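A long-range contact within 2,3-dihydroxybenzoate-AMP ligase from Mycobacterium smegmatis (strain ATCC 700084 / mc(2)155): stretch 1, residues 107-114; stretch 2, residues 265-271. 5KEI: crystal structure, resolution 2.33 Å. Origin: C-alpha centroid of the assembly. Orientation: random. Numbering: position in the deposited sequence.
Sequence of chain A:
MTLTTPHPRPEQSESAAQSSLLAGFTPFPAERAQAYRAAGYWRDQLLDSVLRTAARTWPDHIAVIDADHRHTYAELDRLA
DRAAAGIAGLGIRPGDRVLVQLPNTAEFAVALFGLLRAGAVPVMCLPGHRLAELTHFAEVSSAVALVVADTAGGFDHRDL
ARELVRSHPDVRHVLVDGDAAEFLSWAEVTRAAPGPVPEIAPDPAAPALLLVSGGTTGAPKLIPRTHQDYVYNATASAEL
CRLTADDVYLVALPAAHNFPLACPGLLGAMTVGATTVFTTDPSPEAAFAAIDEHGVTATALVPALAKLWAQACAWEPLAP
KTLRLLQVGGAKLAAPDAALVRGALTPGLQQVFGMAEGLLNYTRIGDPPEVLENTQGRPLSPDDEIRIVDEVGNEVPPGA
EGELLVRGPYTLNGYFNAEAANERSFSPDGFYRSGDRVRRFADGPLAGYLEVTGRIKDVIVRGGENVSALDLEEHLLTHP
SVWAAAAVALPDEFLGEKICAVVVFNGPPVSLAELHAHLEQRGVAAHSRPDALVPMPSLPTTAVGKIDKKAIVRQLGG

Stretch 1, residues 107-114: EFAVALFG
Stretch 2, residues 265-271: GLLGAMT

Two helices that are distant in sequence can pack through side chains alone, and the contact between residues 107-114 and 265-271 of this ligase is a compact example. Both stretches are helical, with N-to-C directions 80° apart (signed crossing angle -80°), so they meet almost at right angles. Their axes come no closer than 12.3 Å, too far for backbone to touch backbone; the nearest CA atoms, those of Ala109 and Leu266, lie 8.4 Å apart and set the register. No hydrogen bond crosses the gap, and the 232 Å² buried there is a matter of fit between apolar shapes.

The first helix has phi/psi values near -60/-45 for most of its length, flattening to -60/-20 at Glu107 and -76/-31 at Phe113. Its i to i+4 bonds include Leu112 N to Phe108 O at 3.0 Å and Phe113 N to Ala109 O at 3.2 Å. Its contacting residues fall in two pairs, Phe108 and Ala109, then Leu112 and Phe113, one helical turn apart. In the second helix Leu266, Leu267 and Met270 do the touching; Met270 N binds Leu266 O at 2.9 Å, the i to i+4 bond between residues one turn apart. Gly265, at phi/psi 59/-161, precedes them with a positive phi that favours glycine.

The CA-to-CB bond of Leu266 (chi1 t, chi2 p) points toward the first helix, and its CD2 occupies a shallow hollow bordered by Ala109, Phe108 and Leu112. That CD2 is 4.4 Å from Ala109 CB, 4.3 Å from Phe108 CE2 and 4.5 Å from Leu112 CD2, lying at the edge of the Phe108 ring, near its plane. Phe108 (chi1 171°, chi2 88°) leaves its backbone sideways, but its ring end comes nearer to the partner helix.

The tighter fit is made by Phe113 (chi1 -69°, chi2 99°), a bump directed toward the second helix. The tip of its ring rests against Leu267 and Met270 together, in the notch where Leu267 CD2 and Met270 SD lie 4.4 Å apart: Phe113 CZ is 3.4 Å from Leu267 CD2, and Phe113 CE1 is 3.5 Å from Met270 SD. The sulfur lies 4.5 Å from the ring centroid and 63° off the normal, an oblique sulfur-aromatic approach. Met270 reaches this position with chi angles m, t and p (-80°, 177°, 74°). Leu267 (chi1 m, chi2 t) starts sideways, yet its end turns inward, so that its CD2 also meets Leu112 CD2 at 4.2 Å; Leu112 itself is t, p. One methyl thus touches two neighbours on the first helix, showing how near-perpendicular helices can meet through side-chain ends.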

# COMPACT_ATOMS: atom_id res chain seq x y z
N GLU A 107 18.89 8.28 -3.60
CA GLU A 107 19.22 7.72 -2.30
C GLU A 107 18.11 6.81 -1.74
O GLU A 107 18.36 5.97 -0.86
CB GLU A 107 19.53 8.85 -1.32
CG GLU A 107 20.35 8.44 -0.11
CD GLU A 107 21.71 7.85 -0.48
OE1 GLU A 107 22.26 8.20 -1.55
OE2 GLU A 107 22.23 7.04 0.31
N PHE A 108 16.89 6.96 -2.26
CA PHE A 108 15.78 6.11 -1.83
C PHE A 108 16.11 4.65 -2.17
O PHE A 108 15.84 3.74 -1.37
CB PHE A 108 14.45 6.56 -2.48
CG PHE A 108 13.30 5.61 -2.25
CD1 PHE A 108 12.49 5.72 -1.14
CD2 PHE A 108 13.04 4.59 -3.16
CE1 PHE A 108 11.44 4.84 -0.93
CE2 PHE A 108 11.99 3.70 -2.95
CZ PHE A 108 11.19 3.83 -1.84
N ALA A 109 16.69 4.44 -3.35
CA ALA A 109 17.13 3.12 -3.78
C ALA A 109 18.29 2.60 -2.93
O ALA A 109 18.36 1.41 -2.65
CB ALA A 109 17.53 3.13 -5.30
N VAL A 110 19.20 3.49 -2.55
CA VAL A 110 20.34 3.11 -1.70
C VAL A 110 19.85 2.62 -0.34
O VAL A 110 20.30 1.59 0.14
CB VAL A 110 21.32 4.28 -1.49
CG1 VAL A 110 22.53 3.82 -0.69
CG2 VAL A 110 21.73 4.87 -2.84
N ALA A 111 18.88 3.34 0.24
CA ALA A 111 18.26 2.93 1.49
C ALA A 111 17.46 1.62 1.39
O ALA A 111 17.57 0.76 2.27
CB ALA A 111 17.37 4.04 2.01
N LEU A 112 16.66 1.46 0.34
CA LEU A 112 15.82 0.28 0.23
C LEU A 112 16.67 -1.01 0.18
O LEU A 112 16.51 -1.90 1.02
CB LEU A 112 14.90 0.40 -1.00
CG LEU A 112 13.97 -0.78 -1.31
CD1 LEU A 112 12.96 -1.06 -0.19
CD2 LEU A 112 13.25 -0.57 -2.65
N PHE A 113 17.61 -1.10 -0.76
CA PHE A 113 18.40 -2.31 -0.90
C PHE A 113 19.46 -2.42 0.21
O PHE A 113 19.78 -3.52 0.64
CB PHE A 113 19.03 -2.38 -2.30
CG PHE A 113 18.02 -2.60 -3.37
CD1 PHE A 113 17.54 -1.53 -4.12
CD2 PHE A 113 17.47 -3.85 -3.57
CE1 PHE A 113 16.57 -1.73 -5.09
CE2 PHE A 113 16.50 -4.05 -4.53
CZ PHE A 113 16.06 -2.99 -5.29
N GLY A 114 19.96 -1.27 0.68
CA GLY A 114 20.83 -1.22 1.83
C GLY A 114 20.16 -1.88 3.02
O GLY A 114 20.71 -2.79 3.64
N GLY A 265 6.91 0.25 -11.54
CA GLY A 265 7.71 1.13 -10.71
C GLY A 265 9.21 0.91 -10.81
O GLY A 265 9.71 0.34 -11.78
N LEU A 266 9.93 1.40 -9.80
CA LEU A 266 11.38 1.25 -9.68
C LEU A 266 11.84 -0.21 -9.75
O LEU A 266 12.74 -0.54 -10.51
CB LEU A 266 11.86 1.89 -8.37
CG LEU A 266 13.28 1.51 -7.96
CD1 LEU A 266 14.33 2.20 -8.80
CD2 LEU A 266 13.51 1.78 -6.49
N LEU A 267 11.20 -1.09 -8.98
CA LEU A 267 11.59 -2.49 -8.94
C LEU A 267 11.35 -3.24 -10.24
O LEU A 267 12.22 -4.01 -10.71
CB LEU A 267 10.85 -3.19 -7.80
CG LEU A 267 11.31 -2.62 -6.44
CD1 LEU A 267 10.61 -3.24 -5.28
CD2 LEU A 267 12.81 -2.78 -6.25
N GLY A 268 10.18 -3.04 -10.83
CA GLY A 268 9.88 -3.69 -12.09
C GLY A 268 10.87 -3.18 -13.11
O GLY A 268 11.44 -3.96 -13.86
N ALA A 269 11.09 -1.87 -13.12
CA ALA A 269 12.10 -1.28 -13.99
C ALA A 269 13.46 -1.97 -13.77
O ALA A 269 14.16 -2.26 -14.73
CB ALA A 269 12.20 0.23 -13.75
N MET A 270 13.81 -2.27 -12.52
CA MET A 270 15.11 -2.87 -12.24
C MET A 270 15.18 -4.33 -12.69
O MET A 270 16.26 -4.84 -12.95
CB MET A 270 15.46 -2.76 -10.76
CG MET A 270 15.99 -1.39 -10.34
SD MET A 270 16.28 -1.29 -8.56
CE MET A 270 17.76 -2.27 -8.38
N THR A 271 14.05 -5.01 -12.79
CA THR A 271 14.08 -6.38 -13.27
C THR A 271 14.43 -6.49 -14.75
O THR A 271 14.83 -7.57 -15.21
CB THR A 271 12.74 -7.11 -13.06
OG1 THR A 271 11.70 -6.40 -13.75
CG2 THR A 271 12.39 -7.22 -11.58